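PDB 1OYZ: hypothetical protein yibA from Escherichia coli, which is of unknown function, possibly with an oxidoreductase activity, and folds as an all-helical chain with HEAT-type repeats. Local coordinates for residues E131-T136 against A149-V154; T136-S141 against I161-N166; L216-D221 against I241-G246; R223-L228 against K251-V256. All coordinates share one frame; numbering follows the deposited sequence.

Interaction 1 of 4, residues E131-T136 against A149-V154; sequences EQSQIT and AFAISV
Ser133 and Ile152 mark the nearest backbone approach, with the CA of Ser133 7.1 Å from the CA of Ile152, where two helical segments run in broadly opposite directions. Both are regular at this point: Thr136 N donates to Gln132 O at 2.9 Å in one helix, and Ser153 N to Ala149 O at 3.2 Å in the other. The contact is small, burying 101 Å² in total, and it depends on Ser133 meeting Ile152, with Ala151 beside it. The CB of Ser133 points at the opposing helix and lies 3.8 Å from Ile152 CG1, while its OG is 3.7 Å from that same CG1. Ile152 comes in from the flank: CG1 sits beside the backbone N (chi1 -67°) and the chain then runs extended (chi2 173°), which carries CD1 to 4.0 Å from Ser133 CB. The methyl of Ala151 is more distant, 4.3 Å from Ser133 OG. A hydroxyl so placed among carbons needs a polar mate, and it finds one in its own helix: OG lies beside the backbone N (chi1 -53°) and is hydrogen-bonded to the carbonyl oxygen of Ile129, one turn earlier. Across the interface it meets carbon atoms, by van der Waals contact. A hydrogen bond between the hydroxyls of Thr136 and Thr148 joins the same two helices nearby. Such antiparallel helix pairing is the basic unit of HEAT-type folds. Helix 105-121 adjoins the pair through Ile112, which touches Gln132, Thr136 and Ala151, while helix 161-168 sets Leu163 against both Ser133 and Ile152.

Interaction 2 of 4, residues T136-S141 against I161-N166; sequences TAFDKS and IPLLIN
Ala137 and Leu163 bring the backbones closest, CA of Ala137 to CA of Leu163 being 6.6 Å, where a turn after helix 126-136 meets the first part of helix 161-168. That turn is type I, from Thr136 to Asp139, closed by Asp139 N bonding to Thr136 O at 3.0 Å. Ala137 aims its methyl at the helix, 4.4 Å from Leu163 CB. Phe138 reaches the same leucine: with CG beside the backbone N (chi1 -63°), its ring crosses the Leu163 side chain at about a right angle and puts CE2 4.2 Å from Leu163 CD2. At another rim carbon of the ring, and on the same side of its plane, CE1 lies 3.2 Å from Asn166 ND2; ring and amide planes are 49° apart, so this is neither a flat stack nor a perpendicular one. In HEAT repeats, short turns of this sort connect antiparallel helices, and here the turn also packs on the helix that follows the pair. Its exit is fixed by an Asx turn: Asp139 OD1 accepts from Ser141 N at 2.7 Å through its anti lone pair, nearly straight at 169°. The second oxygen, OD2, forms a salt bridge with Arg108 of helix 105-121, while Ser141 stands at the N-cap of helix 142-153.

Interaction 3 of 4, residues L216-D221 against I241-G246; sequences LSYRKD and IIEAAG
Lys220 NZ is shared by two main-chain carbonyls, Tyr218 O at 3.3 Å and Glu247 O just past the 241-246 segment, and so ties the end of one helix to another. Its approach to Tyr218 O is from above the carbonyl plane, 43° out of it. The helix ends at Lys220, whose phi is positive (59°); the bonds Lys220 N to Ser217 O (2.8 Å) and Asp221 N to Leu216 O (3.2 Å) complete a Schellman motif. One turn back the helices are tightly paired, Ser217 CA being 5.5 Å from Ala244 CA. Small side chains permit this: Ser217 CB sits 3.4 Å from Ala244 O, and Ser217 OG lies 3.4 Å from Ala244 CB. That hydroxyl is hydrogen-bonded to Ile213 O in its own helix. Farther out, Tyr218 OH stops 3.9 Å from Glu243 OE1, too long for a bond, with ring and carboxylate planes 48° apart. The glutamate oxygen instead forms a salt bridge with Lys276 of helix 268-277. Close serine-alanine packing of helices 206-218 and 239-248, with helix 225-232 between them in sequence, is consistent with the stacked helices of an alpha-solenoid.

Interaction 4 of 4, residues R223-L228 against K251-V256; sequences RVLSVL and KTLLPV
Leu253 packs its CD2 methyl against Leu228, joining segment 223-228, on helix 225-232, to segment 251-256, on helix 254-261, in what is consistent with the stacked-helix pattern of an alpha-solenoid. The backbones stay well apart, Leu225 CA to Leu253 CA being 8.4 Å, so long side chains must bridge the space, and 147 Å² is buried between the segments. The interface is chiefly apolar. Leu228 has CG anti to the backbone N (chi1 -159°), which directs its branch at the other segment, and its side chain crosses that of Leu253 at about a right angle. Leu225 approaches the other methyl of Leu253 from the flank, but its CD1 is modelled implausibly near Leu253 CD1, so the detail of that pair is doubtful. Shortening Leu253 to an alanine would probably open a gap beside Leu228 and leave its CD2 without the methyl it packs on, with Leu225 likely losing a neighbour too. Polar interactions lie at the margins: Thr252 OG1 is hydrogen-bonded to Asp250, and Lys251 NZ forms a salt bridge with the terminal carboxylate of Ser280. Leu248 of helix 239-248 touches both Leu225 and Leu228. In the interface itself, Leu253 CD2 lies 3.6 Å from Leu228 CD2 and 3.9 Å from Leu228 CG.

How the interactions relate
The four contacts form two neighbouring pairs. Interactions 1 and 2, with centres 8 Å apart, share Thr136 and meet through Leu163, which touches Ile152. Interactions 3 and 4, 9 Å apart, meet where Ala245 packs on Leu253; helices 206-218 and 239-248 carry the former, 225-232 and 254-261 the latter. Segments alternate along the chain within each pair, but the pairs follow in series. Interaction 1 is fully buried, whereas the others each combine buried residues with an exposed one. Chemistry follows place: serine packs on isoleucine between helices 126-136 and 142-153 in interaction 1, an aromatic ring works from a turn in interaction 2, serine and alanine bring helices close in interaction 3, and leucines span the wider gap of interaction 4.

Interaction 1 of 4, residues E131-T136 against A149-V154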
loop_
_atom_site.group_PDB
_atom_site.type_symbol
_atom_site.label_atom_id
_atom_site.label_comp_id
_atom_site.label_asym_id
_atom_site.label_seq_id
_atom_site.Cartn_x
_atom_site.Cartn_y
_atom_site.Cartn_z
ATOM N N GLU A 131 -6.254 0.014 16.854
ATOM C CA GLU A 131 -6.948 1.083 17.543
ATOM C C GLU A 131 -6.597 2.371 16.845
ATOM O O GLU A 131 -7.440 3.278 16.695
ATOM C CB GLU A 131 -6.491 1.189 19.004
ATOM C CG GLU A 131 -7.506 0.677 20.020
ATOM C CD GLU A 131 -7.134 0.990 21.484
ATOM O OE1 GLU A 131 -6.637 2.111 21.767
ATOM O OE2 GLU A 131 -7.368 0.122 22.357
ATOM N N GLN A 132 -5.330 2.459 16.442
ATOM C CA GLN A 132 -4.845 3.652 15.762
ATOM C C GLN A 132 -5.581 3.860 14.445
ATOM O O GLN A 132 -5.982 4.980 14.132
ATOM C CB GLN A 132 -3.353 3.524 15.475
ATOM C CG GLN A 132 -2.716 4.749 14.836
ATOM C CD GLN A 132 -1.286 4.464 14.431
ATOM O OE1 GLN A 132 -1.017 3.987 13.311
ATOM N NE2 GLN A 132 -0.357 4.705 15.354
ATOM N N SER A 133 -5.748 2.782 13.677
ATOM C CA SER A 133 -6.415 2.887 12.379
ATOM C C SER A 133 -7.908 3.152 12.563
ATOM O O SER A 133 -8.544 3.787 11.714
ATOM C CB SER A 133 -6.188 1.614 11.579
ATOM O OG SER A 133 -4.797 1.313 11.502
ATOM N N GLN A 134 -8.462 2.701 13.687
ATOM C CA GLN A 134 -9.873 2.949 13.936
ATOM C C GLN A 134 -10.186 4.438 13.939
ATOM O O GLN A 134 -11.323 4.849 13.721
ATOM C CB GLN A 134 -10.295 2.330 15.252
ATOM C CG GLN A 134 -10.401 0.842 15.133
ATOM C CD GLN A 134 -10.521 0.156 16.465
ATOM O OE1 GLN A 134 -10.762 -1.051 16.526
ATOM N NE2 GLN A 134 -10.351 0.913 17.547
ATOM N N ILE A 135 -9.187 5.268 14.186
ATOM C CA ILE A 135 -9.487 6.675 14.150
ATOM C C ILE A 135 -8.813 7.332 12.944
ATOM O O ILE A 135 -9.388 8.222 12.300
ATOM C CB ILE A 135 -9.114 7.377 15.514
ATOM C CG1 ILE A 135 -8.015 8.375 15.326
ATOM C CG2 ILE A 135 -8.774 6.372 16.577
ATOM C CD1 ILE A 135 -8.551 9.715 15.049
ATOM N N THR A 136 -7.617 6.867 12.584
ATOM C CA THR A 136 -6.940 7.504 11.472
ATOM C C THR A 136 -7.561 7.207 10.113
ATOM O O THR A 136 -7.390 7.975 9.178
ATOM C CB THR A 136 -5.456 7.132 11.422
ATOM O OG1 THR A 136 -4.839 7.924 10.413
ATOM C CG2 THR A 136 -5.257 5.700 11.071
ATOM N N ALA A 149 -4.304 2.903 5.060
ATOM C CA ALA A 149 -4.557 1.686 4.275
ATOM C C ALA A 149 -3.323 0.777 4.341
ATOM O O ALA A 149 -3.423 -0.429 4.587
ATOM C CB ALA A 149 -4.889 2.054 2.815
ATOM N N PHE A 150 -2.156 1.367 4.126
ATOM C CA PHE A 150 -0.907 0.615 4.189
ATOM C C PHE A 150 -0.758 -0.080 5.528
ATOM O O PHE A 150 -0.443 -1.267 5.613
ATOM C CB PHE A 150 0.274 1.559 3.998
ATOM C CG PHE A 150 1.596 0.911 4.238
ATOM C CD1 PHE A 150 1.975 -0.215 3.506
ATOM C CD2 PHE A 150 2.450 1.401 5.211
ATOM C CE1 PHE A 150 3.184 -0.843 3.744
ATOM C CE2 PHE A 150 3.657 0.781 5.455
ATOM C CZ PHE A 150 4.026 -0.346 4.721
ATOM N N ALA A 151 -0.975 0.691 6.585
ATOM C CA ALA A 151 -0.863 0.173 7.933
ATOM C C ALA A 151 -1.696 -1.078 8.137
ATOM O O ALA A 151 -1.186 -2.117 8.554
ATOM C CB ALA A 151 -1.297 1.230 8.932
ATOM N N ILE A 152 -2.988 -0.964 7.850
ATOM C CA ILE A 152 -3.903 -2.080 8.036
ATOM C C ILE A 152 -3.406 -3.333 7.320
ATOM O O ILE A 152 -3.392 -4.414 7.893
ATOM C CB ILE A 152 -5.338 -1.693 7.559
ATOM C CG1 ILE A 152 -5.924 -0.601 8.485
ATOM C CG2 ILE A 152 -6.237 -2.911 7.569
ATOM C CD1 ILE A 152 -7.271 -0.006 8.032
ATOM N N SER A 153 -2.963 -3.173 6.084
ATOM C CA SER A 153 -2.479 -4.302 5.318
ATOM C C SER A 153 -1.354 -5.027 6.048
ATOM O O SER A 153 -1.149 -6.225 5.864
ATOM C CB SER A 153 -2.009 -3.844 3.941
ATOM O OG SER A 153 -0.829 -3.098 4.032
ATOM N N VAL A 154 -0.642 -4.314 6.910
ATOM C CA VAL A 154 0.454 -4.935 7.642
ATOM C C VAL A 154 -0.054 -5.860 8.758
ATOM O O VAL A 154 0.724 -6.526 9.440
ATOM C CB VAL A 154 1.403 -3.847 8.206
ATOM C CG1 VAL A 154 2.497 -4.479 9.058
ATOM C CG2 VAL A 154 2.021 -3.055 7.053
#

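Interaction 2 of 4, residues T136-S141 against I161-N166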
loop_
_atom_site.group_PDB
_atom_site.type_symbol
_atom_site.label_atom_id
_atom_site.label_comp_id
_atom_site.label_asym_id
_atom_site.label_seq_id
_atom_site.Cartn_x
_atom_site.Cartn_y
_atom_site.Cartn_z
ATOM N N THR A 136 -7.617 6.867 12.584
ATOM C CA THR A 136 -6.940 7.504 11.472
ATOM C C THR A 136 -7.561 7.207 10.113
ATOM O O THR A 136 -7.390 7.975 9.178
ATOM C CB THR A 136 -5.456 7.132 11.422
ATOM O OG1 THR A 136 -4.839 7.924 10.413
ATOM C CG2 THR A 136 -5.257 5.700 11.071
ATOM N N ALA A 137 -8.258 6.080 9.999
ATOM C CA ALA A 137 -8.894 5.764 8.742
ATOM C C ALA A 137 -9.959 6.853 8.455
ATOM O O ALA A 137 -10.409 6.990 7.323
ATOM C CB ALA A 137 -9.528 4.376 8.796
ATOM N N PHE A 138 -10.337 7.640 9.465
ATOM C CA PHE A 138 -11.322 8.695 9.234
ATOM C C PHE A 138 -10.712 10.096 9.178
ATOM O O PHE A 138 -11.433 11.093 9.179
ATOM C CB PHE A 138 -12.436 8.652 10.298
ATOM C CG PHE A 138 -13.246 7.376 10.281
ATOM C CD1 PHE A 138 -14.260 7.187 9.346
ATOM C CD2 PHE A 138 -12.940 6.341 11.158
ATOM C CE1 PHE A 138 -14.957 5.979 9.277
ATOM C CE2 PHE A 138 -13.619 5.131 11.103
ATOM C CZ PHE A 138 -14.634 4.942 10.156
ATOM N N ASP A 139 -9.393 10.189 9.135
ATOM C CA ASP A 139 -8.744 11.498 9.067
ATOM C C ASP A 139 -9.210 12.274 7.838
ATOM O O ASP A 139 -9.549 11.689 6.808
ATOM C CB ASP A 139 -7.226 11.350 8.981
ATOM C CG ASP A 139 -6.491 12.639 9.325
ATOM O OD1 ASP A 139 -6.481 13.592 8.528
ATOM O OD2 ASP A 139 -5.923 12.699 10.421
ATOM N N LYS A 140 -9.179 13.595 7.940
ATOM C CA LYS A 140 -9.618 14.437 6.851
ATOM C C LYS A 140 -8.598 14.452 5.738
ATOM O O LYS A 140 -8.929 14.762 4.597
ATOM C CB LYS A 140 -9.871 15.854 7.360
ATOM C CG LYS A 140 -10.999 16.578 6.648
ATOM C CD LYS A 140 -10.585 17.045 5.263
ATOM C CE LYS A 140 -11.472 18.181 4.749
ATOM N NZ LYS A 140 -10.789 18.942 3.645
ATOM N N SER A 141 -7.350 14.113 6.062
ATOM C CA SER A 141 -6.302 14.092 5.053
ATOM C C SER A 141 -6.245 12.773 4.289
ATOM O O SER A 141 -6.228 11.697 4.889
ATOM C CB SER A 141 -4.942 14.337 5.690
ATOM O OG SER A 141 -3.904 14.032 4.759
ATOM N N ILE A 161 -11.673 -5.014 8.809
ATOM C CA ILE A 161 -12.640 -5.140 7.727
ATOM C C ILE A 161 -13.537 -3.935 7.567
ATOM O O ILE A 161 -13.602 -3.339 6.504
ATOM C CB ILE A 161 -13.484 -6.404 7.909
ATOM C CG1 ILE A 161 -12.585 -7.607 7.608
ATOM C CG2 ILE A 161 -14.764 -6.341 7.023
ATOM C CD1 ILE A 161 -13.263 -8.959 7.710
ATOM N N PRO A 162 -14.241 -3.562 8.628
ATOM C CA PRO A 162 -15.136 -2.411 8.594
ATOM C C PRO A 162 -14.404 -1.149 8.115
ATOM O O PRO A 162 -14.954 -0.348 7.369
ATOM C CB PRO A 162 -15.602 -2.306 10.034
ATOM C CG PRO A 162 -15.532 -3.755 10.526
ATOM C CD PRO A 162 -14.249 -4.229 9.944
ATOM N N LEU A 163 -13.160 -0.978 8.549
ATOM C CA LEU A 163 -12.369 0.189 8.153
ATOM C C LEU A 163 -12.136 0.089 6.645
ATOM O O LEU A 163 -12.368 1.032 5.899
ATOM C CB LEU A 163 -11.038 0.203 8.908
ATOM C CG LEU A 163 -11.106 0.194 10.446
ATOM C CD1 LEU A 163 -9.688 0.451 10.956
ATOM C CD2 LEU A 163 -12.075 1.276 11.017
ATOM N N LEU A 164 -11.669 -1.081 6.237
ATOM C CA LEU A 164 -11.427 -1.421 4.848
ATOM C C LEU A 164 -12.647 -1.069 3.989
ATOM O O LEU A 164 -12.534 -0.398 2.956
ATOM C CB LEU A 164 -11.124 -2.918 4.755
ATOM C CG LEU A 164 -9.677 -3.294 4.404
ATOM C CD1 LEU A 164 -8.744 -2.129 4.652
ATOM C CD2 LEU A 164 -9.261 -4.524 5.202
ATOM N N ILE A 165 -13.825 -1.493 4.438
ATOM C CA ILE A 165 -15.043 -1.211 3.710
ATOM C C ILE A 165 -15.240 0.283 3.567
ATOM O O ILE A 165 -15.544 0.765 2.475
ATOM C CB ILE A 165 -16.257 -1.869 4.417
ATOM C CG1 ILE A 165 -16.139 -3.385 4.306
ATOM C CG2 ILE A 165 -17.568 -1.406 3.795
ATOM C CD1 ILE A 165 -17.266 -4.145 4.980
ATOM N N ASN A 166 -15.052 1.046 4.644
ATOM C CA ASN A 166 -15.241 2.491 4.507
ATOM C C ASN A 166 -14.212 3.090 3.534
ATOM O O ASN A 166 -14.531 4.023 2.806
ATOM C CB ASN A 166 -15.156 3.191 5.870
ATOM C CG ASN A 166 -16.074 4.411 5.960
ATOM O OD1 ASN A 166 -17.290 4.288 5.851
ATOM N ND2 ASN A 166 -15.491 5.593 6.139
#

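Interaction 3 of 4, residues L216-D221 against I241-G246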
loop_
_atom_site.group_PDB
_atom_site.type_symbol
_atom_site.label_atom_id
_atom_site.label_comp_id
_atom_site.label_asym_id
_atom_site.label_seq_id
_atom_site.Cartn_x
_atom_site.Cartn_y
_atom_site.Cartn_z
ATOM N N LEU A 216 -14.215 -9.885 -7.590
ATOM C CA LEU A 216 -15.501 -10.545 -7.795
ATOM C C LEU A 216 -15.300 -11.898 -8.445
ATOM O O LEU A 216 -15.954 -12.860 -8.077
ATOM C CB LEU A 216 -16.446 -9.667 -8.628
ATOM C CG LEU A 216 -16.960 -8.487 -7.795
ATOM C CD1 LEU A 216 -17.636 -7.433 -8.649
ATOM C CD2 LEU A 216 -17.921 -9.019 -6.752
ATOM N N SER A 217 -14.379 -12.000 -9.398
ATOM C CA SER A 217 -14.191 -13.294 -10.034
ATOM C C SER A 217 -13.656 -14.366 -9.061
ATOM O O SER A 217 -14.133 -15.493 -9.063
ATOM C CB SER A 217 -13.275 -13.158 -11.251
ATOM O OG SER A 217 -13.692 -12.098 -12.071
ATOM N N TYR A 218 -12.673 -14.038 -8.231
ATOM C CA TYR A 218 -12.190 -15.048 -7.300
ATOM C C TYR A 218 -13.345 -15.521 -6.409
ATOM O O TYR A 218 -13.434 -16.698 -6.056
ATOM C CB TYR A 218 -11.015 -14.508 -6.464
ATOM C CG TYR A 218 -9.692 -14.634 -7.198
ATOM C CD1 TYR A 218 -9.449 -13.918 -8.385
ATOM C CD2 TYR A 218 -8.701 -15.515 -6.745
ATOM C CE1 TYR A 218 -8.251 -14.083 -9.106
ATOM C CE2 TYR A 218 -7.502 -15.690 -7.458
ATOM C CZ TYR A 218 -7.284 -14.976 -8.636
ATOM O OH TYR A 218 -6.115 -15.176 -9.349
ATOM N N ARG A 219 -14.237 -14.596 -6.077
ATOM C CA ARG A 219 -15.408 -14.890 -5.258
ATOM C C ARG A 219 -16.513 -15.598 -6.068
ATOM O O ARG A 219 -17.577 -15.882 -5.519
ATOM C CB ARG A 219 -15.989 -13.592 -4.677
ATOM C CG ARG A 219 -14.973 -12.630 -4.050
ATOM C CD ARG A 219 -14.566 -13.073 -2.667
ATOM N NE ARG A 219 -13.299 -12.485 -2.212
ATOM C CZ ARG A 219 -13.058 -11.184 -2.058
ATOM N NH1 ARG A 219 -14.000 -10.292 -2.328
ATOM N NH2 ARG A 219 -11.865 -10.781 -1.619
ATOM N N LYS A 220 -16.300 -15.849 -7.365
ATOM C CA LYS A 220 -17.311 -16.545 -8.177
ATOM C C LYS A 220 -18.677 -15.815 -8.216
ATOM O O LYS A 220 -19.731 -16.444 -8.294
ATOM C CB LYS A 220 -17.530 -17.953 -7.611
ATOM C CG LYS A 220 -16.237 -18.715 -7.282
ATOM C CD LYS A 220 -15.768 -19.564 -8.464
ATOM C CE LYS A 220 -14.362 -20.148 -8.250
ATOM N NZ LYS A 220 -13.301 -19.084 -8.305
ATOM N N ASP A 221 -18.652 -14.497 -8.157
ATOM C CA ASP A 221 -19.866 -13.697 -8.155
ATOM C C ASP A 221 -20.205 -13.300 -9.599
ATOM O O ASP A 221 -19.527 -12.476 -10.211
ATOM C CB ASP A 221 -19.624 -12.479 -7.255
ATOM C CG ASP A 221 -20.888 -11.696 -6.946
ATOM O OD1 ASP A 221 -21.005 -11.231 -5.782
ATOM O OD2 ASP A 221 -21.729 -11.526 -7.855
ATOM N N ILE A 241 -7.595 -9.657 -16.543
ATOM C CA ILE A 241 -8.982 -9.878 -16.933
ATOM C C ILE A 241 -9.137 -11.284 -17.478
ATOM O O ILE A 241 -10.057 -12.022 -17.108
ATOM C CB ILE A 241 -9.451 -8.786 -17.957
ATOM C CG1 ILE A 241 -10.096 -7.630 -17.184
ATOM C CG2 ILE A 241 -10.467 -9.337 -18.974
ATOM C CD1 ILE A 241 -9.250 -7.101 -16.065
ATOM N N ILE A 242 -8.196 -11.678 -18.316
ATOM C CA ILE A 242 -8.225 -13.008 -18.885
ATOM C C ILE A 242 -8.129 -14.017 -17.760
ATOM O O ILE A 242 -8.857 -15.006 -17.723
ATOM C CB ILE A 242 -7.062 -13.180 -19.857
ATOM C CG1 ILE A 242 -7.142 -12.065 -20.899
ATOM C CG2 ILE A 242 -7.100 -14.595 -20.486
ATOM C CD1 ILE A 242 -6.046 -12.133 -21.983
ATOM N N GLU A 243 -7.253 -13.738 -16.810
ATOM C CA GLU A 243 -7.063 -14.623 -15.677
ATOM C C GLU A 243 -8.322 -14.712 -14.787
ATOM O O GLU A 243 -8.679 -15.796 -14.293
ATOM C CB GLU A 243 -5.882 -14.123 -14.856
ATOM C CG GLU A 243 -5.744 -14.802 -13.522
ATOM C CD GLU A 243 -5.270 -16.206 -13.674
ATOM O OE1 GLU A 243 -5.103 -16.910 -12.645
ATOM O OE2 GLU A 243 -5.058 -16.609 -14.838
ATOM N N ALA A 244 -8.964 -13.563 -14.563
ATOM C CA ALA A 244 -10.192 -13.500 -13.764
ATOM C C ALA A 244 -11.275 -14.332 -14.470
ATOM O O ALA A 244 -12.069 -15.025 -13.829
ATOM C CB ALA A 244 -10.655 -12.062 -13.628
ATOM N N ALA A 245 -11.286 -14.249 -15.796
ATOM C CA ALA A 245 -12.238 -15.002 -16.582
ATOM C C ALA A 245 -12.129 -16.501 -16.250
ATOM O O ALA A 245 -13.149 -17.195 -16.130
ATOM C CB ALA A 245 -12.019 -14.741 -18.081
ATOM N N GLY A 246 -10.908 -17.005 -16.054
ATOM C CA GLY A 246 -10.739 -18.420 -15.734
ATOM C C GLY A 246 -11.130 -18.716 -14.295
ATOM O O GLY A 246 -11.680 -19.777 -13.976
#

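Interaction 4 of 4, residues R223-L228 against K251-V256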
loop_
_atom_site.group_PDB
_atom_site.type_symbol
_atom_site.label_atom_id
_atom_site.label_comp_id
_atom_site.label_asym_id
_atom_site.label_seq_id
_atom_site.Cartn_x
_atom_site.Cartn_y
_atom_site.Cartn_z
ATOM N N ARG A 223 -22.194 -11.354 -10.879
ATOM C CA ARG A 223 -22.516 -9.994 -11.273
ATOM C C ARG A 223 -21.344 -9.342 -12.041
ATOM O O ARG A 223 -21.498 -8.259 -12.608
ATOM C CB ARG A 223 -22.932 -9.153 -10.063
ATOM C CG ARG A 223 -24.310 -9.574 -9.529
ATOM C CD ARG A 223 -24.212 -10.094 -8.125
ATOM N NE ARG A 223 -23.953 -9.017 -7.184
ATOM C CZ ARG A 223 -23.530 -9.190 -5.935
ATOM N NH1 ARG A 223 -23.305 -10.410 -5.466
ATOM N NH2 ARG A 223 -23.360 -8.146 -5.144
ATOM N N VAL A 224 -20.185 -9.995 -12.113
ATOM C CA VAL A 224 -19.081 -9.373 -12.870
ATOM C C VAL A 224 -19.168 -9.723 -14.369
ATOM O O VAL A 224 -18.565 -9.073 -15.201
ATOM C CB VAL A 224 -17.672 -9.817 -12.303
ATOM C CG1 VAL A 224 -17.285 -11.217 -12.832
ATOM C CG2 VAL A 224 -16.590 -8.779 -12.650
ATOM N N LEU A 225 -19.926 -10.757 -14.710
ATOM C CA LEU A 225 -20.030 -11.208 -16.103
ATOM C C LEU A 225 -20.106 -10.176 -17.214
ATOM O O LEU A 225 -19.323 -10.198 -18.180
ATOM C CB LEU A 225 -21.226 -12.137 -16.278
ATOM C CG LEU A 225 -20.933 -13.630 -16.236
ATOM C CD1 LEU A 225 -19.773 -13.970 -17.162
ATOM C CD2 LEU A 225 -20.603 -14.014 -14.805
ATOM N N SER A 226 -21.068 -9.279 -17.106
ATOM C CA SER A 226 -21.230 -8.284 -18.159
ATOM C C SER A 226 -19.966 -7.448 -18.430
ATOM O O SER A 226 -19.536 -7.307 -19.571
ATOM C CB SER A 226 -22.404 -7.367 -17.814
ATOM O OG SER A 226 -22.819 -6.671 -18.974
ATOM N N VAL A 227 -19.368 -6.897 -17.383
ATOM C CA VAL A 227 -18.175 -6.075 -17.579
ATOM C C VAL A 227 -17.028 -6.962 -18.040
ATOM O O VAL A 227 -16.247 -6.598 -18.912
ATOM C CB VAL A 227 -17.798 -5.316 -16.266
ATOM C CG1 VAL A 227 -17.884 -6.276 -15.097
ATOM C CG2 VAL A 227 -16.382 -4.738 -16.358
ATOM N N LEU A 228 -16.940 -8.143 -17.467
ATOM C CA LEU A 228 -15.877 -9.045 -17.848
ATOM C C LEU A 228 -15.952 -9.288 -19.369
ATOM O O LEU A 228 -14.951 -9.150 -20.085
ATOM C CB LEU A 228 -16.017 -10.344 -17.059
ATOM C CG LEU A 228 -14.777 -11.228 -16.917
ATOM C CD1 LEU A 228 -13.559 -10.386 -16.533
ATOM C CD2 LEU A 228 -15.047 -12.301 -15.883
ATOM N N LYS A 251 -18.945 -20.909 -17.515
ATOM C CA LYS A 251 -18.708 -21.309 -18.902
ATOM C C LYS A 251 -19.283 -20.387 -19.952
ATOM O O LYS A 251 -19.120 -20.621 -21.144
ATOM C CB LYS A 251 -19.198 -22.731 -19.129
ATOM C CG LYS A 251 -18.519 -23.785 -18.247
ATOM C CD LYS A 251 -18.960 -25.209 -18.656
ATOM C CE LYS A 251 -18.160 -26.283 -17.929
ATOM N NZ LYS A 251 -18.065 -25.940 -16.468
ATOM N N THR A 252 -19.950 -19.330 -19.517
ATOM C CA THR A 252 -20.498 -18.386 -20.467
ATOM C C THR A 252 -19.351 -17.722 -21.223
ATOM O O THR A 252 -19.534 -17.209 -22.321
ATOM C CB THR A 252 -21.281 -17.258 -19.780
ATOM O OG1 THR A 252 -22.281 -17.818 -18.934
ATOM C CG2 THR A 252 -21.936 -16.372 -20.826
ATOM N N LEU A 253 -18.172 -17.723 -20.618
ATOM C CA LEU A 253 -17.029 -17.089 -21.240
ATOM C C LEU A 253 -16.192 -17.971 -22.156
ATOM O O LEU A 253 -15.215 -17.502 -22.738
ATOM C CB LEU A 253 -16.113 -16.477 -20.179
ATOM C CG LEU A 253 -16.721 -15.356 -19.345
ATOM C CD1 LEU A 253 -17.661 -15.965 -18.359
ATOM C CD2 LEU A 253 -15.643 -14.601 -18.585
ATOM N N LEU A 254 -16.554 -19.241 -22.299
ATOM C CA LEU A 254 -15.767 -20.101 -23.164
ATOM C C LEU A 254 -15.762 -19.664 -24.612
ATOM O O LEU A 254 -14.717 -19.581 -25.226
ATOM C CB LEU A 254 -16.236 -21.553 -23.051
ATOM C CG LEU A 254 -15.835 -22.231 -21.738
ATOM C CD1 LEU A 254 -16.541 -23.588 -21.598
ATOM C CD2 LEU A 254 -14.337 -22.424 -21.707
ATOM N N PRO A 255 -16.932 -19.343 -25.175
ATOM C CA PRO A 255 -16.954 -18.925 -26.580
ATOM C C PRO A 255 -15.974 -17.809 -26.919
ATOM O O PRO A 255 -15.168 -17.944 -27.842
ATOM C CB PRO A 255 -18.410 -18.505 -26.782
ATOM C CG PRO A 255 -19.144 -19.432 -25.836
ATOM C CD PRO A 255 -18.290 -19.271 -24.600
ATOM N N VAL A 256 -16.033 -16.720 -26.152
ATOM C CA VAL A 256 -15.172 -15.578 -26.377
ATOM C C VAL A 256 -13.711 -15.927 -26.160
ATOM O O VAL A 256 -12.847 -15.424 -26.860
ATOM C CB VAL A 256 -15.545 -14.401 -25.444
ATOM C CG1 VAL A 256 -16.944 -13.919 -25.752
ATOM C CG2 VAL A 256 -15.469 -14.842 -23.990
#